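Local coordinates for virulence associated protein VapB (Rhodococcus equi, PDB 4CV7), which is a plasmid-encoded, virulence-associated protein of unknown molecular function, probably secreted, whose chain folds into an eight-stranded antiparallel beta-barrel, at residues A[3-8]-A[49-54]; A[56-61]-A[76-81]. One frame throughout, in Å; residues are numbered along the deposited sequence.

Contact 1. Residues A[3-8]-A[49-54]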
ATOM      1  N   GLU A   3      10.350 -13.483   6.895  1.00 34.92           N
ATOM      2  CA  GLU A   3      10.186 -12.227   6.130  1.00 31.22           C
ATOM      3  C   GLU A   3      11.457 -11.370   5.998  1.00 28.62           C
ATOM      4  O   GLU A   3      12.052 -10.985   6.975  1.00 33.10           O
ATOM      5  CB  GLU A   3       9.022 -11.404   6.683  1.00 34.40           C
ATOM      6  CG  GLU A   3       7.703 -12.071   6.301  1.00 37.86           C
ATOM      7  CD  GLU A   3       6.484 -11.314   6.658  1.00 44.38           C
ATOM      8  OE1 GLU A   3       6.529 -10.553   7.658  1.00 43.37           O
ATOM      9  OE2 GLU A   3       5.441 -11.586   5.982  1.00 48.05           O
ATOM     10  N   GLN A   4      11.787 -10.979   4.761  1.00 23.67           N
ATOM     11  CA  GLN A   4      12.783  -9.929   4.544  1.00 23.80           C
ATOM     12  C   GLN A   4      12.138  -8.561   4.714  1.00 20.72           C
ATOM     13  O   GLN A   4      10.915  -8.449   4.499  1.00 18.74           O
ATOM     14  CB  GLN A   4      13.421 -10.072   3.179  1.00 27.37           C
ATOM     15  CG  GLN A   4      14.258 -11.286   3.117  1.00 34.27           C
ATOM     16  CD  GLN A   4      15.271 -11.161   1.987  1.00 40.79           C
ATOM     17  OE1 GLN A   4      16.017 -10.161   1.887  1.00 48.55           O
ATOM     18  NE2 GLN A   4      15.250 -12.116   1.100  1.00 45.59           N
ATOM     19  N   GLN A   5      12.926  -7.580   5.118  1.00 20.73           N
ATOM     20  CA  GLN A   5      12.503  -6.214   5.295  1.00 19.44           C
ATOM     21  C   GLN A   5      13.167  -5.306   4.325  1.00 19.16           C
ATOM     22  O   GLN A   5      14.359  -5.367   4.107  1.00 21.40           O
ATOM     23  CB  GLN A   5      12.846  -5.735   6.697  1.00 22.67           C
ATOM     24  CG  GLN A   5      12.109  -6.523   7.759  1.00 25.38           C
ATOM     25  CD  GLN A   5      12.462  -6.109   9.138  1.00 30.60           C
ATOM     26  OE1 GLN A   5      12.824  -4.984   9.414  1.00 33.29           O
ATOM     27  NE2 GLN A   5      12.232  -7.019  10.025  1.00 34.77           N
ATOM     28  N   TYR A   6      12.443  -4.297   3.936  1.00 17.60           N
ATOM     29  CA  TYR A   6      12.874  -3.288   2.983  1.00 18.62           C
ATOM     30  C   TYR A   6      12.349  -1.942   3.359  1.00 19.25           C
ATOM     31  O   TYR A   6      11.140  -1.832   3.584  1.00 18.27           O
ATOM     32  CB  TYR A   6      12.439  -3.631   1.563  1.00 18.65           C
ATOM     33  CG  TYR A   6      12.726  -5.078   1.089  1.00 19.00           C
ATOM     34  CD1 TYR A   6      11.827  -6.069   1.415  1.00 18.68           C
ATOM     35  CD2 TYR A   6      13.854  -5.410   0.414  1.00 20.80           C
ATOM     36  CE1 TYR A   6      12.059  -7.387   1.051  1.00 19.66           C
ATOM     37  CE2 TYR A   6      14.078  -6.700  -0.058  1.00 22.10           C
ATOM     38  CZ  TYR A   6      13.139  -7.710   0.274  1.00 20.57           C
ATOM     39  OH  TYR A   6      13.365  -8.998  -0.122  1.00 23.94           O
ATOM     40  N   ASP A   7      13.149  -0.882   3.229  1.00 22.38           N
ATOM     41  CA  ASP A   7      12.686   0.449   3.457  1.00 21.40           C
ATOM     42  C   ASP A   7      11.797   0.850   2.310  1.00 22.43           C
ATOM     43  O   ASP A   7      12.158   0.614   1.131  1.00 24.61           O
ATOM     44  CB  ASP A   7      13.903   1.404   3.503  1.00 25.07           C
ATOM     45  CG  ASP A   7      14.693   1.314   4.774  1.00 28.26           C
ATOM     46  OD1 ASP A   7      14.248   0.781   5.792  1.00 30.65           O
ATOM     47  OD2 ASP A   7      15.768   1.948   4.710  1.00 35.30           O
ATOM     48  N   VAL A   8      10.664   1.492   2.556  1.00 20.46           N
ATOM     49  CA  VAL A   8       9.827   1.986   1.478  1.00 19.16           C
ATOM     50  C   VAL A   8       9.289   3.363   1.851  1.00 17.94           C
ATOM     51  O   VAL A   8       9.393   3.755   3.017  1.00 20.46           O
ATOM     52  CB  VAL A   8       8.605   1.088   1.201  1.00 20.47           C
ATOM     53  CG1 VAL A   8       9.059  -0.289   0.675  1.00 23.31           C
ATOM     54  CG2 VAL A   8       7.687   0.960   2.414  1.00 21.95           C
ATOM     55  N   THR A  49       8.294   0.217   6.395  1.00 16.48           N
ATOM     56  CA  THR A  49       8.978  -0.995   6.085  1.00 16.73           C
ATOM     57  C   THR A  49       8.055  -1.933   5.378  1.00 15.79           C
ATOM     58  O   THR A  49       6.950  -2.206   5.877  1.00 14.89           O
ATOM     59  CB  THR A  49       9.545  -1.624   7.374  1.00 18.31           C
ATOM     60  OG1 THR A  49      10.423  -0.654   8.016  1.00 21.33           O
ATOM     61  CG2 THR A  49      10.315  -2.884   7.131  1.00 18.15           C
ATOM     62  N   LEU A  50       8.481  -2.486   4.296  1.00 15.66           N
ATOM     63  CA  LEU A  50       7.851  -3.590   3.613  1.00 15.18           C
ATOM     64  C   LEU A  50       8.415  -4.926   4.167  1.00 15.83           C
ATOM     65  O   LEU A  50       9.659  -5.093   4.169  1.00 17.14           O
ATOM     66  CB  LEU A  50       8.126  -3.509   2.088  1.00 15.60           C
ATOM     67  CG  LEU A  50       7.678  -4.722   1.254  1.00 15.58           C
ATOM     68  CD1 LEU A  50       6.200  -4.949   1.188  1.00 14.68           C
ATOM     69  CD2 LEU A  50       8.256  -4.636  -0.176  1.00 16.77           C
ATOM     70  N   PHE A  51       7.552  -5.838   4.576  1.00 14.74           N
ATOM     71  CA  PHE A  51       7.878  -7.147   5.023  1.00 14.93           C
ATOM     72  C   PHE A  51       7.334  -8.121   4.017  1.00 15.07           C
ATOM     73  O   PHE A  51       6.088  -8.132   3.738  1.00 14.80           O
ATOM     74  CB  PHE A  51       7.279  -7.437   6.383  1.00 16.17           C
ATOM     75  CG  PHE A  51       7.667  -6.480   7.480  1.00 16.28           C
ATOM     76  CD1 PHE A  51       7.080  -5.255   7.548  1.00 16.88           C
ATOM     77  CD2 PHE A  51       8.590  -6.850   8.381  1.00 19.61           C
ATOM     78  CE1 PHE A  51       7.401  -4.375   8.578  1.00 18.93           C
ATOM     79  CE2 PHE A  51       8.940  -5.978   9.469  1.00 21.27           C
ATOM     80  CZ  PHE A  51       8.295  -4.746   9.511  1.00 20.21           C
ATOM     81  N   THR A  52       8.140  -8.980   3.445  1.00 14.56           N
ATOM     82  CA  THR A  52       7.666 -10.057   2.554  1.00 15.48           C
ATOM     83  C   THR A  52       8.594 -11.211   2.510  1.00 16.39           C
ATOM     84  O   THR A  52       9.842 -10.974   2.545  1.00 17.79           O
ATOM     85  CB  THR A  52       7.362  -9.551   1.138  1.00 14.47           C
ATOM     86  OG1 THR A  52       6.811 -10.636   0.381  1.00 15.38           O
ATOM     87  CG2 THR A  52       8.536  -9.025   0.475  1.00 15.53           C
ATOM     88  N   SER A  53       8.101 -12.416   2.469  1.00 17.21           N
ATOM     89  CA  SER A  53       8.899 -13.595   2.305  0.66 18.54           C
ATOM     90  C   SER A  53       9.213 -13.916   0.831  1.00 18.12           C
ATOM     91  O   SER A  53      10.042 -14.804   0.579  1.00 19.28           O
ATOM     92  CB  SER A  53       8.236 -14.755   2.990  0.66 21.24           C
ATOM     93  OG  SER A  53       7.008 -15.017   2.357  0.66 21.88           O
ATOM     94  N   ASP A  54       8.636 -13.182  -0.089  1.00 16.48           N
ATOM     95  CA  ASP A  54       8.949 -13.433  -1.528  1.00 16.40           C
ATOM     96  C   ASP A  54       8.566 -12.150  -2.327  1.00 14.73           C
ATOM     97  O   ASP A  54       7.471 -11.932  -2.772  1.00 14.50           O
ATOM     98  CB  ASP A  54       8.141 -14.617  -2.004  1.00 16.81           C
ATOM     99  CG  ASP A  54       8.521 -15.093  -3.383  1.00 17.73           C
ATOM    100  OD1 ASP A  54       9.123 -14.275  -4.196  1.00 17.22           O
ATOM    101  OD2 ASP A  54       8.320 -16.278  -3.754  1.00 20.34           O
TER
HETATM  102  O   HOH W   1       5.237 -12.156   3.271  1.00 23.69           O
HETATM  103  O   HOH W   2      11.674 -11.209  -0.094  0.50 19.61           O
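Q5 and F51 lie side by side as a non-hydrogen-bonded antiparallel pair, their side chains pointing the same way. The extended Q5 side chain runs alongside F51 CD2 and CE2, with Q5 CG 3.6 Å from F51 CE2, Q5 NE2 3.5 Å from the same atom, and the amide and ring planes 51° apart. T49 CG2 sits 3.5 Å above one face of the same ring, offset toward the rim, and E3 OE1 reaches F51 CB at 3.4 Å. Y6, L50, Q4 and T52 project from the other side of the sheet. There Y6 CD1 meets L50 CD2, Y6 CE1 meets T52 CG2, and V8 CG1 packs on L50 CB at 3.6 Å.

Two reciprocal pairs of backbone bonds, Q4 with T52 and Y6 with L50, set this register. The shortest is L50 N to Y6 O, 2.8 Å. One water joins Y6 OH to T52 O, and another joins E3 OE2 to S53 N. Further out, T52 OG1, anti to the backbone N (chi1 -175°), accepts from D54 N in an ST turn and is also hydrogen-bonded to L86 O, while F51 stacks on H88. Backbone bonds thus hold the barrel seam between strands 4-14 and 42-52, with apolar packing around L50 and more polar, solvent-accessible contacts around F51.

Contact 2. Residues A[56-61]-A[76-81]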
ATOM      1  N   GLN A  56       9.563 -11.099  -5.304  1.00 15.46           N
ATOM      2  CA  GLN A  56       9.166 -11.256  -6.663  1.00 16.20           C
ATOM      3  C   GLN A  56       7.723 -11.710  -6.797  1.00 14.62           C
ATOM      4  O   GLN A  56       7.022 -11.219  -7.653  1.00 15.23           O
ATOM      5  CB  GLN A  56      10.110 -12.206  -7.397  1.00 19.07           C
ATOM      6  CG  GLN A  56       9.912 -12.422  -8.851  1.00 21.88           C
ATOM      7  CD  GLN A  56       8.818 -13.390  -9.243  1.00 25.54           C
ATOM      8  OE1 GLN A  56       8.440 -14.278  -8.455  1.00 26.61           O
ATOM      9  NE2 GLN A  56       8.413 -13.346 -10.552  1.00 30.13           N
ATOM     10  N   ARG A  57       7.258 -12.569  -5.902  1.00 14.46           N
ATOM     11  CA  ARG A  57       5.879 -13.011  -5.911  1.00 13.71           C
ATOM     12  C   ARG A  57       4.938 -11.829  -5.568  1.00 13.02           C
ATOM     13  O   ARG A  57       3.829 -11.724  -6.134  1.00 13.05           O
ATOM     14  CB  ARG A  57       5.700 -14.182  -4.980  1.00 14.49           C
ATOM     15  CG  ARG A  57       4.304 -14.794  -5.055  1.00 15.38           C
ATOM     16  CD  ARG A  57       4.181 -15.953  -4.142  1.00 17.69           C
ATOM     17  NE  ARG A  57       2.942 -16.663  -4.326  1.00 17.84           N
ATOM     18  CZ  ARG A  57       2.698 -17.874  -3.870  1.00 19.08           C
ATOM     19  NH1 ARG A  57       3.604 -18.553  -3.273  1.00 20.48           N
ATOM     20  NH2 ARG A  57       1.507 -18.395  -4.193  1.00 18.71           N
ATOM     21  N   LEU A  58       5.362 -10.994  -4.605  1.00 12.37           N
ATOM     22  CA  LEU A  58       4.584  -9.824  -4.245  1.00 12.13           C
ATOM     23  C   LEU A  58       4.363  -8.967  -5.488  1.00 12.54           C
ATOM     24  O   LEU A  58       3.246  -8.580  -5.839  1.00 11.96           O
ATOM     25  CB  LEU A  58       5.282  -9.044  -3.165  1.00 12.48           C
ATOM     26  CG  LEU A  58       4.683  -7.650  -2.849  1.00 12.52           C
ATOM     27  CD1 LEU A  58       3.414  -7.778  -2.036  1.00 12.30           C
ATOM     28  CD2 LEU A  58       5.748  -6.860  -2.078  1.00 13.19           C
ATOM     29  N   TYR A  59       5.451  -8.730  -6.224  1.00 13.12           N
ATOM     30  CA  TYR A  59       5.360  -7.873  -7.354  1.00 13.56           C
ATOM     31  C   TYR A  59       4.575  -8.503  -8.495  1.00 13.38           C
ATOM     32  O   TYR A  59       3.878  -7.790  -9.194  1.00 14.65           O
ATOM     33  CB  TYR A  59       6.785  -7.519  -7.798  1.00 14.98           C
ATOM     34  CG  TYR A  59       7.533  -6.568  -6.846  1.00 14.96           C
ATOM     35  CD1 TYR A  59       6.894  -5.831  -5.892  1.00 14.88           C
ATOM     36  CD2 TYR A  59       8.921  -6.400  -6.996  1.00 16.12           C
ATOM     37  CE1 TYR A  59       7.584  -4.921  -5.118  1.00 15.29           C
ATOM     38  CE2 TYR A  59       9.623  -5.487  -6.219  1.00 16.59           C
ATOM     39  CZ  TYR A  59       8.923  -4.739  -5.330  1.00 15.50           C
ATOM     40  OH  TYR A  59       9.559  -3.749  -4.574  1.00 17.38           O
ATOM     41  N   LYS A  60       4.729  -9.784  -8.709  1.00 13.74           N
ATOM     42  CA  LYS A  60       3.975 -10.413  -9.783  0.64 15.13           C
ATOM     43  C   LYS A  60       2.498 -10.550  -9.481  1.00 14.28           C
ATOM     44  O   LYS A  60       1.669 -10.360 -10.380  1.00 17.63           O
ATOM     45  CB  LYS A  60       4.425 -11.772 -10.144  0.64 16.90           C
ATOM     46  CG  LYS A  60       3.873 -12.203 -11.492  0.64 19.74           C
ATOM     47  CD  LYS A  60       3.968 -13.631 -11.657  0.64 21.12           C
ATOM     48  CE  LYS A  60       2.904 -14.217 -12.537  0.64 21.37           C
ATOM     49  NZ  LYS A  60       2.091 -15.087 -11.662  0.64 17.65           N
ATOM     50  N   ASP A  61       2.150 -10.960  -8.259  1.00 12.50           N
ATOM     51  CA  ASP A  61       0.805 -11.478  -7.986  1.00 12.63           C
ATOM     52  C   ASP A  61      -0.104 -10.521  -7.275  1.00 12.26           C
ATOM     53  O   ASP A  61      -1.277 -10.825  -7.113  1.00 12.90           O
ATOM     54  CB  ASP A  61       0.884 -12.824  -7.301  1.00 12.73           C
ATOM     55  CG  ASP A  61       1.190 -13.934  -8.250  1.00 15.04           C
ATOM     56  OD1 ASP A  61       1.197 -13.785  -9.444  1.00 16.24           O
ATOM     57  OD2 ASP A  61       1.406 -15.059  -7.738  1.00 17.42           O
ATOM     58  N   ILE A  76      -0.582  -1.686   5.596  1.00 13.50           N
ATOM     59  CA  ILE A  76      -1.070  -1.999   4.222  1.00 13.30           C
ATOM     60  C   ILE A  76      -0.753  -3.447   3.957  1.00 12.69           C
ATOM     61  O   ILE A  76       0.404  -3.850   3.989  1.00 13.93           O
ATOM     62  CB  ILE A  76      -0.416  -1.137   3.130  1.00 13.87           C
ATOM     63  CG1 ILE A  76      -0.659   0.347   3.416  1.00 15.58           C
ATOM     64  CG2 ILE A  76      -1.017  -1.488   1.829  1.00 14.16           C
ATOM     65  CD1 ILE A  76       0.270   1.269   2.603  1.00 17.73           C
ATOM     66  N   ASN A  77      -1.797  -4.232   3.647  1.00 11.99           N
ATOM     67  CA  ASN A  77      -1.615  -5.664   3.257  1.00 12.07           C
ATOM     68  C   ASN A  77      -1.850  -5.814   1.775  1.00 11.94           C
ATOM     69  O   ASN A  77      -2.786  -5.195   1.236  1.00 11.96           O
ATOM     70  CB  ASN A  77      -2.633  -6.509   4.012  1.00 12.35           C
ATOM     71  CG  ASN A  77      -2.366  -6.568   5.502  1.00 12.61           C
ATOM     72  OD1 ASN A  77      -1.247  -6.485   5.965  1.00 13.54           O
ATOM     73  ND2 ASN A  77      -3.448  -6.713   6.273  1.00 13.76           N
ATOM     74  N   PHE A  78      -1.053  -6.697   1.176  1.00 11.78           N
ATOM     75  CA  PHE A  78      -1.188  -6.989  -0.253  1.00 12.01           C
ATOM     76  C   PHE A  78      -1.635  -8.385  -0.486  1.00 11.53           C
ATOM     77  O   PHE A  78      -1.175  -9.325   0.192  1.00 11.92           O
ATOM     78  CB  PHE A  78       0.158  -6.784  -0.967  1.00 12.03           C
ATOM     79  CG  PHE A  78       0.712  -5.394  -0.814  1.00 12.29           C
ATOM     80  CD1 PHE A  78       0.240  -4.395  -1.642  1.00 12.62           C
ATOM     81  CD2 PHE A  78       1.687  -5.082   0.129  1.00 12.87           C
ATOM     82  CE1 PHE A  78       0.725  -3.104  -1.523  1.00 13.37           C
ATOM     83  CE2 PHE A  78       2.137  -3.773   0.219  1.00 13.32           C
ATOM     84  CZ  PHE A  78       1.702  -2.808  -0.611  1.00 12.98           C
ATOM     85  N   PHE A  79      -2.543  -8.576  -1.441  1.00 11.66           N
ATOM     86  CA  PHE A  79      -3.152  -9.870  -1.740  1.00 12.01           C
ATOM     87  C   PHE A  79      -3.178 -10.223  -3.204  1.00 11.87           C
ATOM     88  O   PHE A  79      -3.197  -9.360  -4.094  1.00 12.40           O
ATOM     89  CB  PHE A  79      -4.595  -9.930  -1.259  1.00 11.95           C
ATOM     90  CG  PHE A  79      -4.729  -9.558   0.209  1.00 11.92           C
ATOM     91  CD1 PHE A  79      -4.640 -10.524   1.198  1.00 12.25           C
ATOM     92  CD2 PHE A  79      -5.017  -8.291   0.618  1.00 12.00           C
ATOM     93  CE1 PHE A  79      -4.706 -10.185   2.536  1.00 12.50           C
ATOM     94  CE2 PHE A  79      -5.080  -7.963   1.946  1.00 12.03           C
ATOM     95  CZ  PHE A  79      -5.005  -8.904   2.915  1.00 11.94           C
ATOM     96  N   ASP A  80      -3.078 -11.522  -3.455  1.00 12.28           N
ATOM     97  CA  ASP A  80      -3.316 -12.135  -4.800  1.00 12.97           C
ATOM     98  C   ASP A  80      -4.764 -12.345  -5.095  1.00 13.61           C
ATOM     99  O   ASP A  80      -5.638 -12.080  -4.267  1.00 13.33           O
ATOM    100  CB  ASP A  80      -2.446 -13.371  -5.032  1.00 13.34           C
ATOM    101  CG  ASP A  80      -2.854 -14.525  -4.235  1.00 14.19           C
ATOM    102  OD1 ASP A  80      -4.047 -14.748  -3.963  1.00 14.16           O
ATOM    103  OD2 ASP A  80      -2.013 -15.412  -3.907  1.00 16.51           O
ATOM    104  N   SER A  81      -5.020 -12.799  -6.296  1.00 13.83           N
ATOM    105  CA  SER A  81      -6.410 -12.929  -6.761  1.00 15.43           C
ATOM    106  C   SER A  81      -7.191 -14.013  -5.994  1.00 15.88           C
ATOM    107  O   SER A  81      -8.456 -13.994  -5.972  1.00 19.75           O
ATOM    108  CB  SER A  81      -6.419 -13.124  -8.246  1.00 16.06           C
ATOM    109  OG  SER A  81      -5.820 -14.343  -8.587  1.00 17.01           O
TER
HETATM  110  O   HOH W   3       0.287 -15.996  -5.279  1.00 17.86           O
HETATM  111  O   HOH W   4      -2.804 -12.826  -8.222  1.00 14.63           O
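L58 and F78 make the apolar part of the contact between helix 55-61 and strand 74-79. A single methyl does the touching: L58 CD1 lies 3.6 Å from F78 CB and 3.8 Å from F78 CG, so it meets the root of the aromatic side chain. With CG anti to the backbone N (chi1 170°), the L58 branch is carried toward the strand. Both residues are buried, and the F78 ring goes on to meet F31 edge-to-face and to touch W107, while L58 also packs on L50 and L86.

Backbone and side chain meet closely where the helix ends. D61 O receives a CA-H...O contact from D80 CA at 3.4 Å. Beside it, D61 CB and D80 CB approach to 4.1 Å.

No direct hydrogen bond spans the two segments; water does this work. One molecule accepts from R57 NE, in the plane of the guanidinium, and donates to both D61 OD2 and D80 OD2, the latter at 2.7 Å. A second donates to D61 O and accepts from S81 N.

Among the charged groups, R57 NH2 lies 4.6 Å from D80 OD2, near enough that R57 would be expected to ease the repulsion between the D61 and D80 carboxylates. D80 OD1 is itself taken up by S82 N and G84 N in the turn toward strand 85-91.

The arrangement is that of a short helix packed over one end of an antiparallel Greek-key barrel, with an apolar side chain directed inward and a hydrated, charged rim outside.

From the N terminus, strand 4-14 opens the barrel, and contact 1 closes a long excursion through strands 18-25 and 29-37 when strand 42-52 returns to pair with it. The chain then passes straight into helix 55-61. Contact 2 closes a shorter loop, through strand 64-68 and on to strand 74-79. The two are in series, neither nested nor crossed, with centres about 12 Å apart. They meet where L50 CD1 packs on L58 CD2 at 3.8 Å. Together they tie a strand-to-strand seam to the helix over one barrel end, joining the first half of the chain to the second.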